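Local coordinates for periplasmic His/Glu/Gln/Arg/opine family-binding protein (PDB 3I6V) that binds lysine in the cleft between its two lobes and probably delivers such amino acids to an ABC transporter, at residues 7-12 against 37-42; 55-60 against 76-81; 70-75 against 80-85; 116-121 against 128-133; 182-185 against 190-193. All blocks are in the same frame, centred on the assembly; numbering follows the deposited sequence.

Contact 1: residues 7-12 against 37-42. With LYS (lysine), chain B.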
# COMPACT_ATOMS: atom_id res chain seq x y z
N VAL A 7 7.04 -1.98 -20.26
CA VAL A 7 6.63 -2.67 -19.04
C VAL A 7 5.27 -2.12 -18.59
O VAL A 7 5.09 -0.91 -18.43
CB VAL A 7 7.68 -2.59 -17.91
CG1 VAL A 7 7.96 -1.15 -17.52
CG2 VAL A 7 7.24 -3.40 -16.69
N ARG A 8 4.32 -3.02 -18.39
CA ARG A 8 3.02 -2.62 -17.89
C ARG A 8 3.06 -2.60 -16.34
O ARG A 8 3.26 -3.65 -15.70
CB ARG A 8 1.97 -3.56 -18.46
CG ARG A 8 1.70 -3.33 -20.00
CD ARG A 8 0.88 -4.49 -20.55
NE ARG A 8 1.62 -5.72 -20.20
CZ ARG A 8 1.13 -6.95 -20.20
NH1 ARG A 8 1.91 -7.96 -19.82
NH2 ARG A 8 -0.13 -7.18 -20.57
N MET A 9 2.98 -1.40 -15.77
CA MET A 9 3.04 -1.20 -14.33
C MET A 9 1.62 -1.26 -13.77
O MET A 9 0.79 -0.41 -14.10
CB MET A 9 3.71 0.15 -14.00
CG MET A 9 5.11 0.30 -14.65
SD MET A 9 6.50 -0.54 -13.81
CE MET A 9 6.67 0.50 -12.42
N GLY A 10 1.33 -2.29 -12.96
CA GLY A 10 0.01 -2.46 -12.36
C GLY A 10 -0.11 -1.81 -10.98
O GLY A 10 0.76 -2.00 -10.12
N THR A 11 -1.20 -1.06 -10.77
CA THR A 11 -1.48 -0.44 -9.50
C THR A 11 -2.98 -0.46 -9.22
O THR A 11 -3.79 -0.74 -10.14
CB THR A 11 -0.86 0.99 -9.39
OG1 THR A 11 -0.85 1.39 -8.01
CG2 THR A 11 -1.62 2.04 -10.25
N GLU A 12 -3.33 -0.19 -7.96
CA GLU A 12 -4.71 -0.23 -7.52
C GLU A 12 -5.48 1.05 -7.96
O GLU A 12 -6.64 0.97 -8.31
CB GLU A 12 -4.79 -0.36 -6.00
CG GLU A 12 -6.19 -0.58 -5.46
CD GLU A 12 -6.25 -0.68 -3.91
OE1 GLU A 12 -5.24 -0.41 -3.21
OE2 GLU A 12 -7.33 -1.02 -3.40
N GLU A 37 10.28 7.09 -12.40
CA GLU A 37 11.72 7.31 -12.22
C GLU A 37 12.52 5.98 -12.24
O GLU A 37 13.64 5.91 -12.77
CB GLU A 37 12.01 8.09 -10.94
CG GLU A 37 13.50 8.32 -10.66
CD GLU A 37 14.19 9.21 -11.72
OE1 GLU A 37 13.50 9.87 -12.52
OE2 GLU A 37 15.43 9.24 -11.76
N LEU A 38 11.93 4.92 -11.68
CA LEU A 38 12.59 3.61 -11.75
C LEU A 38 12.73 3.15 -13.19
O LEU A 38 13.80 2.67 -13.58
CB LEU A 38 11.88 2.54 -10.91
CG LEU A 38 11.90 2.77 -9.41
CD1 LEU A 38 10.98 1.71 -8.74
CD2 LEU A 38 13.33 2.70 -8.85
N CYS A 39 11.66 3.25 -13.98
CA CYS A 39 11.72 2.83 -15.36
C CYS A 39 12.72 3.67 -16.16
O CYS A 39 13.38 3.16 -17.05
CB CYS A 39 10.35 2.94 -16.01
SG CYS A 39 9.18 1.63 -15.52
N LYS A 40 12.78 4.96 -15.87
CA LYS A 40 13.74 5.83 -16.55
C LYS A 40 15.17 5.34 -16.26
O LYS A 40 15.98 5.23 -17.17
CB LYS A 40 13.57 7.28 -16.10
CG LYS A 40 14.55 8.26 -16.76
CD LYS A 40 14.39 9.65 -16.18
CE LYS A 40 15.07 10.71 -17.08
NZ LYS A 40 15.13 11.97 -16.34
N ARG A 41 15.45 5.02 -15.00
CA ARG A 41 16.78 4.61 -14.60
C ARG A 41 17.15 3.21 -15.09
O ARG A 41 18.32 2.92 -15.28
CB ARG A 41 16.93 4.70 -13.10
CG ARG A 41 17.17 6.09 -12.60
CD ARG A 41 17.00 6.10 -11.13
NE ARG A 41 17.15 7.42 -10.54
CZ ARG A 41 18.05 7.75 -9.62
NH1 ARG A 41 18.93 6.86 -9.19
NH2 ARG A 41 18.09 9.00 -9.15
N ALA A 42 16.14 2.36 -15.32
CA ALA A 42 16.32 1.00 -15.83
C ALA A 42 16.38 0.95 -17.35
O ALA A 42 16.68 -0.09 -17.92
CB ALA A 42 15.18 0.08 -15.33
N LYS B . 0.68 -2.91 3.01
CA LYS B . -0.56 -3.69 3.35
C LYS B . -0.56 -5.04 2.67
O LYS B . 0.31 -5.28 1.82
CB LYS B . -1.82 -2.89 2.96
CG LYS B . -2.03 -2.69 1.45
CD LYS B . -3.29 -1.81 1.19
CE LYS B . -3.62 -1.63 -0.34
NZ LYS B . -4.81 -0.66 -0.52
OXT LYS B . -1.45 -5.89 2.93
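The sulfur of Cys-39 reaches from helix 30-42 to strand 7-11 and meets Met-9 there, a compact case of helix-on-sheet packing. Met-9 SD comes within 3.8 Å of Cys-39 SG; Val-7 CG1 lies 3.6 Å from the same sulfur, but in one of two conformers of that valine, so this touch is less certain. No hydrogen bond links the two segments. Val-7 and Met-9, two residues apart on the strand, present their side chains on one face of the sheet. Torsions set up the methionine contact: Met-9 CG stands opposite its own carbonyl carbon (chi1 -55°), and the chain then bends at both following bonds, which brings SD and the terminal methyl CE round to Cys-39. Elsewhere on the helix, Glu-37 and Arg-41 form a salt bridge in which Arg-41 NE gives a nearly straight bond of 2.8 Å to Glu-37 OE2, on its anti lone pair and in the guanidinium plane. Just past the end of the strand, the extended side chain of Glu-12 receives the ligand's ammonium, LYS NZ to Glu-12 OE1 being 2.7 Å, while Gln-112 holds its other oxygen. Strand 7-11 runs in the middle of a parallel sheet between strands 46-50 and 67-68; Cys-39 also touches Cys-46 of the former, and helix 189-204 packs against Met-9 through Phe-195 and against Leu-38 through Ala-198 and Met-202.

Contact 2: residues 55-60 against 76-81. With NA (sodium ion), chain C; LYS (lysine), chain B.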
# COMPACT_ATOMS: atom_id res chain seq x y z
N SER A 55 -7.94 -8.67 -7.05
CA SER A 55 -7.45 -9.55 -8.09
C SER A 55 -6.05 -9.11 -8.61
O SER A 55 -5.63 -9.58 -9.64
CB SER A 55 -8.48 -9.57 -9.25
OG SER A 55 -8.63 -8.25 -9.78
N ILE A 56 -5.35 -8.22 -7.90
CA ILE A 56 -4.10 -7.64 -8.43
C ILE A 56 -2.98 -8.69 -8.56
O ILE A 56 -2.16 -8.63 -9.49
CB ILE A 56 -3.66 -6.37 -7.64
CG1 ILE A 56 -2.74 -5.50 -8.50
CG2 ILE A 56 -3.08 -6.73 -6.22
CD1 ILE A 56 -2.69 -4.02 -8.02
N ILE A 57 -2.96 -9.67 -7.65
CA ILE A 57 -1.98 -10.74 -7.76
C ILE A 57 -2.35 -11.73 -8.88
O ILE A 57 -1.53 -11.96 -9.75
CB ILE A 57 -1.68 -11.42 -6.41
CG1 ILE A 57 -0.86 -10.47 -5.50
CG2 ILE A 57 -0.89 -12.74 -6.63
CD1 ILE A 57 -0.47 -11.09 -4.10
N PRO A 58 -3.57 -12.31 -8.88
CA PRO A 58 -3.88 -13.26 -9.99
C PRO A 58 -3.75 -12.63 -11.37
O PRO A 58 -3.28 -13.29 -12.30
CB PRO A 58 -5.36 -13.67 -9.74
CG PRO A 58 -5.70 -13.23 -8.38
CD PRO A 58 -4.59 -12.34 -7.81
N ASN A 59 -4.12 -11.35 -11.51
CA ASN A 59 -3.99 -10.70 -12.82
C ASN A 59 -2.55 -10.37 -13.25
O ASN A 59 -2.29 -10.25 -14.46
CB ASN A 59 -4.94 -9.49 -12.91
CG ASN A 59 -6.42 -9.92 -12.93
OD1 ASN A 59 -6.72 -11.11 -13.02
ND2 ASN A 59 -7.33 -8.96 -12.88
N LEU A 60 -1.62 -10.22 -12.30
CA LEU A 60 -0.19 -10.20 -12.62
C LEU A 60 0.21 -11.58 -13.12
O LEU A 60 0.88 -11.70 -14.15
CB LEU A 60 0.66 -9.86 -11.37
CG LEU A 60 2.18 -10.16 -11.47
CD1 LEU A 60 2.84 -9.18 -12.43
CD2 LEU A 60 2.87 -10.07 -10.11
N ASP A 76 5.97 -13.48 3.40
CA ASP A 76 6.34 -14.87 3.05
C ASP A 76 5.19 -15.52 2.34
O ASP A 76 5.39 -16.27 1.40
CB ASP A 76 6.69 -15.72 4.28
CG ASP A 76 8.04 -15.33 4.91
OD1 ASP A 76 8.86 -14.67 4.23
OD2 ASP A 76 8.27 -15.68 6.08
N GLU A 77 3.97 -15.21 2.79
CA GLU A 77 2.76 -15.79 2.18
C GLU A 77 2.62 -15.38 0.71
O GLU A 77 2.20 -16.20 -0.14
CB GLU A 77 1.49 -15.40 3.00
CG GLU A 77 0.17 -15.64 2.23
CD GLU A 77 -1.07 -15.49 3.10
OE1 GLU A 77 -0.95 -15.12 4.30
OE2 GLU A 77 -2.17 -15.74 2.57
N ARG A 78 2.94 -14.13 0.40
CA ARG A 78 2.79 -13.68 -1.00
C ARG A 78 3.97 -14.19 -1.81
O ARG A 78 3.87 -14.43 -2.98
CB ARG A 78 2.68 -12.16 -1.14
CG ARG A 78 1.31 -11.65 -0.66
CD ARG A 78 1.37 -10.15 -0.35
NE ARG A 78 0.06 -9.64 0.07
CZ ARG A 78 -0.12 -8.53 0.77
NH1 ARG A 78 0.92 -7.85 1.20
NH2 ARG A 78 -1.35 -8.15 1.10
N ASP A 79 5.10 -14.32 -1.16
CA ASP A 79 6.26 -14.97 -1.81
C ASP A 79 6.00 -16.44 -2.27
O ASP A 79 6.76 -16.98 -3.09
CB ASP A 79 7.50 -14.83 -0.91
CG ASP A 79 8.78 -15.39 -1.54
OD1 ASP A 79 9.09 -15.11 -2.75
OD2 ASP A 79 9.48 -16.14 -0.81
N GLU A 80 4.91 -17.07 -1.80
CA GLU A 80 4.52 -18.39 -2.31
C GLU A 80 4.09 -18.33 -3.77
O GLU A 80 4.23 -19.31 -4.47
CB GLU A 80 3.35 -19.02 -1.52
CG GLU A 80 3.64 -19.15 -0.02
CD GLU A 80 2.40 -19.52 0.79
OE1 GLU A 80 1.31 -19.72 0.21
OE2 GLU A 80 2.51 -19.62 2.03
N VAL A 81 3.58 -17.18 -4.23
CA VAL A 81 3.10 -17.09 -5.65
C VAL A 81 3.78 -16.03 -6.55
O VAL A 81 3.74 -16.15 -7.78
CB VAL A 81 1.62 -16.85 -5.71
CG1 VAL A 81 0.83 -18.12 -5.22
CG2 VAL A 81 1.27 -15.59 -4.88
NA NA C . 8.11 -16.18 -4.66
N LYS B . 0.68 -2.91 3.01
CA LYS B . -0.56 -3.69 3.35
C LYS B . -0.56 -5.04 2.67
O LYS B . 0.31 -5.28 1.82
CB LYS B . -1.82 -2.89 2.96
CG LYS B . -2.03 -2.69 1.45
CD LYS B . -3.29 -1.81 1.19
CE LYS B . -3.62 -1.63 -0.34
NZ LYS B . -4.81 -0.66 -0.52
OXT LYS B . -1.45 -5.89 2.93
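Apolar contact is what joins these two segments, and Ile-57 carries all of it. Its two branches part company: CD1 meets the aliphatic stem of Arg-78, 3.9 Å from CG, while the CG2 methyl touches Val-81 CG2 at 4.0 Å. Both partners are crossed at about a right angle, so the isoleucine sits against each at a point, without lying alongside. Polar contact belongs to Arg-78 and the bound lysine. Extended from CG to NE, the side chain carries its guanidinium to the ligand and sets it edge-on to the carboxylate, with LYS C in the guanidinium plane. Two bonds result, Arg-78 NH1 to LYS O at 2.7 Å (151°) and the straighter Arg-78 NH2 to LYS OXT at 2.9 Å (166°). Backbone carbonyls of Ser-73 and Ala-114 engage the same two nitrogens and so fix the rotation of the group. A methionine in place of Arg-78 would probably keep some of the packing on Ile-57 but leave the ligand carboxylate without its paired charge and both carbonyls without their donors. Metal coordination comes next along the chain, where Asp-79 binds the sodium ion through its backbone O at 2.2 Å and through OD1. Around the contact, helix 56-61 rests on strand 67-68 through Ile-68, Met-72 touches both Ile-57 and Arg-78, and the short helix 76-79 leads through the residues that bind sodium into strand 83-89.

Contact 3: residues 70-75 against 80-85. With NA (sodium ion), chain C; LYS (lysine), chain B.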
# COMPACT_ATOMS: atom_id res chain seq x y z
N ALA A 70 1.90 -0.95 -5.60
CA ALA A 70 0.54 -0.69 -5.10
C ALA A 70 0.52 -0.80 -3.58
O ALA A 70 -0.38 -1.43 -3.00
CB ALA A 70 -0.47 -1.71 -5.73
N GLY A 71 1.53 -0.21 -2.93
CA GLY A 71 1.64 -0.24 -1.45
C GLY A 71 1.60 -1.64 -0.84
O GLY A 71 1.13 -1.80 0.28
N MET A 72 2.12 -2.63 -1.56
CA MET A 72 1.99 -4.06 -1.16
C MET A 72 3.20 -4.43 -0.28
O MET A 72 4.33 -4.34 -0.75
CB MET A 72 1.99 -4.98 -2.39
CG MET A 72 1.77 -6.53 -2.09
SD MET A 72 1.60 -7.57 -3.55
CE MET A 72 -0.12 -7.32 -3.86
N SER A 73 2.94 -4.83 0.96
CA SER A 73 3.98 -5.31 1.85
C SER A 73 4.58 -6.62 1.37
O SER A 73 3.86 -7.52 0.89
CB SER A 73 3.42 -5.54 3.25
OG SER A 73 3.07 -4.27 3.84
N ILE A 74 5.89 -6.72 1.52
CA ILE A 74 6.60 -7.96 1.21
C ILE A 74 6.25 -8.97 2.32
O ILE A 74 6.45 -8.66 3.48
CB ILE A 74 8.11 -7.72 1.20
CG1 ILE A 74 8.49 -6.84 0.02
CG2 ILE A 74 8.89 -9.08 1.07
CD1 ILE A 74 9.86 -6.10 0.23
N THR A 75 5.68 -10.13 1.98
CA THR A 75 5.41 -11.15 3.00
C THR A 75 5.76 -12.54 2.47
O THR A 75 5.80 -12.77 1.25
CB THR A 75 3.94 -11.22 3.43
OG1 THR A 75 3.17 -11.77 2.35
CG2 THR A 75 3.41 -9.81 3.81
N GLU A 80 4.91 -17.07 -1.80
CA GLU A 80 4.52 -18.39 -2.31
C GLU A 80 4.09 -18.33 -3.77
O GLU A 80 4.23 -19.31 -4.47
CB GLU A 80 3.35 -19.02 -1.52
CG GLU A 80 3.64 -19.15 -0.02
CD GLU A 80 2.40 -19.52 0.79
OE1 GLU A 80 1.31 -19.72 0.21
OE2 GLU A 80 2.51 -19.62 2.03
N VAL A 81 3.58 -17.18 -4.23
CA VAL A 81 3.10 -17.09 -5.65
C VAL A 81 3.78 -16.03 -6.55
O VAL A 81 3.74 -16.15 -7.78
CB VAL A 81 1.62 -16.85 -5.71
CG1 VAL A 81 0.83 -18.12 -5.22
CG2 VAL A 81 1.27 -15.59 -4.88
N ILE A 82 4.37 -15.00 -5.96
CA ILE A 82 5.06 -13.97 -6.73
C ILE A 82 6.43 -13.71 -6.10
O ILE A 82 6.68 -14.23 -5.01
CB ILE A 82 4.24 -12.62 -6.77
CG1 ILE A 82 4.04 -12.07 -5.37
CG2 ILE A 82 2.88 -12.83 -7.49
CD1 ILE A 82 3.55 -10.57 -5.34
N ASP A 83 7.26 -12.89 -6.74
CA ASP A 83 8.55 -12.47 -6.19
C ASP A 83 8.60 -10.96 -5.98
O ASP A 83 8.03 -10.20 -6.76
CB ASP A 83 9.69 -12.86 -7.14
CG ASP A 83 10.18 -14.32 -6.94
OD1 ASP A 83 9.75 -15.05 -6.01
OD2 ASP A 83 10.99 -14.74 -7.79
N PHE A 84 9.28 -10.52 -4.93
CA PHE A 84 9.35 -9.08 -4.61
C PHE A 84 10.75 -8.50 -4.88
O PHE A 84 11.75 -9.22 -4.74
CB PHE A 84 9.03 -8.85 -3.14
CG PHE A 84 7.57 -9.03 -2.79
CD1 PHE A 84 7.13 -10.24 -2.25
CD2 PHE A 84 6.66 -7.97 -2.95
CE1 PHE A 84 5.79 -10.42 -1.90
CE2 PHE A 84 5.31 -8.13 -2.59
CZ PHE A 84 4.87 -9.35 -2.07
N THR A 85 10.82 -7.23 -5.27
CA THR A 85 12.06 -6.44 -5.16
C THR A 85 12.35 -6.24 -3.69
O THR A 85 11.53 -6.59 -2.84
CB THR A 85 11.90 -5.02 -5.83
OG1 THR A 85 10.90 -4.25 -5.13
CG2 THR A 85 11.54 -5.13 -7.28
NA NA C . 8.11 -16.18 -4.66
N LYS B . 0.68 -2.91 3.01
CA LYS B . -0.56 -3.69 3.35
C LYS B . -0.56 -5.04 2.67
O LYS B . 0.31 -5.28 1.82
CB LYS B . -1.82 -2.89 2.96
CG LYS B . -2.03 -2.69 1.45
CD LYS B . -3.29 -1.81 1.19
CE LYS B . -3.62 -1.63 -0.34
NZ LYS B . -4.81 -0.66 -0.52
OXT LYS B . -1.45 -5.89 2.93
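A backbone CH, not a side chain, lies over the centre of the Phe-84 ring: Ile-74 CA stands 3.9 Å from the centroid and only 6° off the normal, a CH-pi contact over the face. The branches of Ile-74 extend this cover, CG1 to Phe-84 CD2 at 3.7 Å and CG2 near CD1. At the edge of the ring lies Met-72, whose CG is in the ring plane; its sulfur approaches obliquely, 5.0 Å from the centroid, in a Met-aromatic contact. With CG opposite the backbone N (chi1 -176°), Met-72 extends as far as SD, which also touches Ile-82 CD1 at 4.0 Å. The ring thus backs a loop whose polar groups serve the ligand. Ser-73 N donates to LYS O at 2.8 Å (164°), and the ligand's amino group gives bonds to Gly-71 O and to Ser-73 OG. On the other segment, Ile-82 O and Asp-83 OD1 each bind the sodium ion at 2.4 Å, with Asp-79 and Glu-186 completing the ligands from protein. Holding the amino acid's alpha-amino and carboxylate groups by a loop after a strand of the first lobe is characteristic of family 3 solute-binding proteins.

Contact 4: residues 116-121 against 128-133. With LYS (lysine), chain B.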
# COMPACT_ATOMS: atom_id res chain seq x y z
N ILE A 116 -2.39 -7.61 4.99
CA ILE A 116 -1.80 -8.11 6.23
C ILE A 116 -2.66 -7.65 7.40
O ILE A 116 -2.74 -8.34 8.42
CB ILE A 116 -0.33 -7.67 6.37
CG1 ILE A 116 -0.21 -6.14 6.41
CG2 ILE A 116 0.48 -8.25 5.20
CD1 ILE A 116 1.21 -5.61 6.34
N GLN A 117 -3.33 -6.50 7.22
CA GLN A 117 -4.20 -5.95 8.29
C GLN A 117 -5.41 -6.84 8.48
O GLN A 117 -5.75 -7.19 9.63
CB GLN A 117 -4.59 -4.48 8.02
CG GLN A 117 -3.42 -3.50 8.25
CD GLN A 117 -2.50 -3.40 7.04
OE1 GLN A 117 -2.82 -3.95 5.98
NE2 GLN A 117 -1.36 -2.70 7.18
N ALA A 118 -6.04 -7.25 7.39
CA ALA A 118 -7.11 -8.24 7.49
C ALA A 118 -6.60 -9.54 8.15
O ALA A 118 -7.29 -10.09 8.99
CB ALA A 118 -7.72 -8.56 6.12
N GLY A 119 -5.44 -10.03 7.76
CA GLY A 119 -4.88 -11.26 8.39
C GLY A 119 -4.70 -11.12 9.91
O GLY A 119 -5.02 -12.04 10.67
N TYR A 120 -4.21 -9.97 10.35
CA TYR A 120 -3.95 -9.69 11.77
C TYR A 120 -5.27 -9.66 12.52
O TYR A 120 -5.38 -10.24 13.61
CB TYR A 120 -3.22 -8.35 11.90
CG TYR A 120 -2.98 -7.91 13.34
CD1 TYR A 120 -1.79 -8.21 13.99
CD2 TYR A 120 -3.94 -7.15 14.03
CE1 TYR A 120 -1.56 -7.79 15.32
CE2 TYR A 120 -3.72 -6.72 15.35
CZ TYR A 120 -2.53 -7.04 15.99
OH TYR A 120 -2.33 -6.60 17.31
N ILE A 121 -6.27 -8.99 11.96
CA ILE A 121 -7.58 -8.96 12.62
C ILE A 121 -8.25 -10.34 12.65
O ILE A 121 -8.85 -10.70 13.68
CB ILE A 121 -8.53 -7.91 12.00
CG1 ILE A 121 -7.90 -6.51 12.14
CG2 ILE A 121 -9.94 -8.02 12.63
CD1 ILE A 121 -7.64 -6.03 13.62
N LEU A 128 -13.78 -9.68 12.22
CA LEU A 128 -13.29 -9.06 10.99
C LEU A 128 -14.42 -8.85 9.98
O LEU A 128 -15.12 -9.78 9.67
CB LEU A 128 -12.22 -9.96 10.34
CG LEU A 128 -11.77 -9.60 8.91
CD1 LEU A 128 -11.14 -8.25 8.83
CD2 LEU A 128 -10.83 -10.68 8.32
N VAL A 129 -14.56 -7.65 9.46
CA VAL A 129 -15.31 -7.47 8.22
C VAL A 129 -14.40 -6.90 7.12
O VAL A 129 -13.72 -5.86 7.30
CB VAL A 129 -16.65 -6.65 8.43
CG1 VAL A 129 -16.37 -5.29 9.06
CG2 VAL A 129 -17.43 -6.50 7.11
N GLU A 130 -14.39 -7.57 5.98
CA GLU A 130 -13.52 -7.21 4.85
C GLU A 130 -14.23 -6.38 3.79
O GLU A 130 -15.36 -6.69 3.46
CB GLU A 130 -12.99 -8.48 4.20
CG GLU A 130 -12.01 -9.20 5.10
CD GLU A 130 -11.41 -10.44 4.46
OE1 GLU A 130 -10.29 -10.33 3.91
OE2 GLU A 130 -12.02 -11.52 4.55
N PHE A 131 -13.55 -5.36 3.26
CA PHE A 131 -14.06 -4.52 2.19
C PHE A 131 -13.07 -4.48 1.02
O PHE A 131 -11.85 -4.53 1.23
CB PHE A 131 -14.28 -3.07 2.71
CG PHE A 131 -15.32 -3.00 3.77
CD1 PHE A 131 -14.97 -3.16 5.12
CD2 PHE A 131 -16.67 -2.90 3.42
CE1 PHE A 131 -15.94 -3.15 6.11
CE2 PHE A 131 -17.65 -2.90 4.41
CZ PHE A 131 -17.29 -3.02 5.76
N ALA A 132 -13.61 -4.37 -0.19
CA ALA A 132 -12.81 -4.41 -1.42
C ALA A 132 -11.85 -3.24 -1.55
O ALA A 132 -10.75 -3.40 -2.10
CB ALA A 132 -13.76 -4.48 -2.67
N THR A 133 -12.21 -2.06 -1.05
CA THR A 133 -11.38 -0.88 -1.30
C THR A 133 -11.04 -0.20 0.00
O THR A 133 -11.76 -0.39 0.99
CB THR A 133 -12.10 0.16 -2.22
OG1 THR A 133 -13.17 0.76 -1.47
CG2 THR A 133 -12.63 -0.48 -3.55
N LYS B . 0.68 -2.91 3.01
CA LYS B . -0.56 -3.69 3.35
C LYS B . -0.56 -5.04 2.67
O LYS B . 0.31 -5.28 1.82
CB LYS B . -1.82 -2.89 2.96
CG LYS B . -2.03 -2.69 1.45
CD LYS B . -3.29 -1.81 1.19
CE LYS B . -3.62 -1.63 -0.34
NZ LYS B . -4.81 -0.66 -0.52
OXT LYS B . -1.45 -5.89 2.93
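Leu-128 forms the tight half of this contact, wedged against the helix between Ala-118 and Ile-121. Its CB lies 3.8 Å from Ile-121 CG2, and its CD2 rests 3.7 Å from the carbonyl oxygen of Ala-118. A first torsion that sets CG opposite the backbone N (chi1 169°) carries the branch point to the helix, where CD1 lies by Ile-121 and CD2 by Ala-118; Ile-121 meets the leucine with its CG2 branch, and its longer branch takes no part. Looser is the side next to Glu-130, an exposed residue whose extended chain brings OE1 to within 3.8 Å of Ala-118 CB, a touch without a hydrogen bond. Behind the tight part, Val-109 packs on Ile-121 and Ala-111 on Leu-128, both from strand 108-112. At its first turn the helix faces the ligand: Ile-116 N donates to LYS OXT at 2.8 Å (158°), a helix N-terminus that would favour the negative carboxylate, and Gln-117 OE1 lies near LYS CB. Helix and strand run nearly antiparallel, their axes 162° apart and 8.8 Å at closest approach. This is the return half of a right-handed beta-alpha-beta crossover, strand 108-112, helix 116-123 and strand 127-131, with the binding site at the helix N-terminus.

Contact 5: residues 182-185 against 190-193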
# COMPACT_ATOMS: atom_id res chain seq x y z
N MET A 182 7.93 -3.99 -4.87
CA MET A 182 7.22 -4.28 -6.14
C MET A 182 7.11 -5.77 -6.28
O MET A 182 8.09 -6.51 -5.99
CB MET A 182 7.99 -3.75 -7.38
CG MET A 182 8.17 -2.22 -7.46
SD MET A 182 9.20 -1.59 -8.87
CE MET A 182 8.44 -2.62 -10.13
N GLY A 183 5.97 -6.21 -6.78
CA GLY A 183 5.74 -7.62 -7.04
C GLY A 183 5.88 -7.89 -8.53
O GLY A 183 5.50 -7.07 -9.36
N LEU A 184 6.47 -9.03 -8.87
CA LEU A 184 6.58 -9.48 -10.26
C LEU A 184 6.37 -10.98 -10.34
O LEU A 184 6.47 -11.67 -9.32
CB LEU A 184 7.98 -9.20 -10.82
CG LEU A 184 8.35 -7.72 -10.95
CD1 LEU A 184 9.13 -7.30 -9.71
CD2 LEU A 184 9.19 -7.54 -12.21
N ARG A 185 6.16 -11.49 -11.55
CA ARG A 185 5.99 -12.94 -11.71
C ARG A 185 7.31 -13.61 -11.33
O ARG A 185 8.39 -13.02 -11.52
CB ARG A 185 5.63 -13.34 -13.15
CG ARG A 185 4.15 -13.01 -13.58
CD ARG A 185 3.93 -13.40 -15.09
NE ARG A 185 4.68 -12.49 -15.98
CZ ARG A 185 4.26 -11.26 -16.30
NH1 ARG A 185 3.11 -10.79 -15.81
NH2 ARG A 185 5.00 -10.49 -17.09
N GLU A 190 14.88 -11.36 -14.47
CA GLU A 190 15.69 -10.36 -15.14
C GLU A 190 15.06 -8.97 -14.98
O GLU A 190 15.73 -8.04 -14.58
CB GLU A 190 15.83 -10.72 -16.59
CG GLU A 190 16.69 -9.74 -17.36
CD GLU A 190 17.19 -10.37 -18.65
OE1 GLU A 190 17.78 -11.51 -18.58
OE2 GLU A 190 16.96 -9.74 -19.70
N LEU A 191 13.77 -8.85 -15.26
CA LEU A 191 13.05 -7.57 -14.99
C LEU A 191 13.12 -7.13 -13.52
O LEU A 191 13.32 -5.94 -13.20
CB LEU A 191 11.60 -7.68 -15.44
CG LEU A 191 10.75 -6.38 -15.38
CD1 LEU A 191 11.40 -5.27 -16.21
CD2 LEU A 191 9.36 -6.70 -15.91
N ARG A 192 12.99 -8.11 -12.60
CA ARG A 192 13.04 -7.81 -11.17
C ARG A 192 14.42 -7.27 -10.82
O ARG A 192 14.53 -6.33 -10.03
CB ARG A 192 12.70 -9.07 -10.34
CG ARG A 192 12.88 -8.92 -8.80
CD ARG A 192 12.18 -10.09 -8.03
NE ARG A 192 12.73 -11.40 -8.48
CZ ARG A 192 13.90 -11.90 -8.09
NH1 ARG A 192 14.67 -11.21 -7.25
NH2 ARG A 192 14.32 -13.08 -8.55
N GLY A 193 15.46 -7.87 -11.42
CA GLY A 193 16.83 -7.41 -11.21
C GLY A 193 17.04 -5.96 -11.69
O GLY A 193 17.71 -5.19 -11.02
O HOH W 1 11.08 -12.60 -10.45
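The end of strand 180-184 passes beside the first turns of helix 189-204, with Leu-184 and Arg-192 nearest, their CA atoms 6.7 Å apart. Leu-184 spreads its two methyls over the helix: CD2 presses on Leu-191 CG at 3.7 Å, crossing that side chain at about a right angle, and CD1 lies 4.0 Å from Arg-192 CB. Leu-191, with CG opposite its backbone N (chi1 -174°), turns its branch point to CD2. With an alanine in place of Leu-184 both methyls are gone, and a gap would probably open between strand and helix, leaving Leu-191 and the stem of Arg-192 without their apolar neighbour. Beyond its stem, Arg-192 bends at chi3, and its NE donates to a water, 2.8 Å away and in the guanidinium plane. The same water lies 2.9 Å from Arg-185 O. Salt bridges to Asp-66 and Asp-188 hold the Arg-185 side chain elsewhere. The chemistry is thus divided: a small apolar patch joins strand to helix, while a water lies between the polar parts of the two segments.

How the contacts relate
Four of the five contacts meet at the bound lysine and illustrate how a two-lobed binding protein divides the work. Contact 1 supplies a partner of the side-chain ammonium, Glu-12, whereas contacts 2, 3 and 4 surround the alpha-carboxylate, contact 3 also holding the amino group. Contacts 1 and 4 have centres 28 Å apart, yet both touch the ligand, their nearest atoms about 4 Å apart. Contacts 2 and 3, centres 7 Å apart, share Glu-80 and Val-81 and supply four of the five protein atoms on the sodium ion, Glu-186 the other. Contact 5 touches no ligand; its strand pairs with that of contact 3 (Asp-83 O to Leu-184 N 2.9 Å), and Met-182 packs on Leu-38.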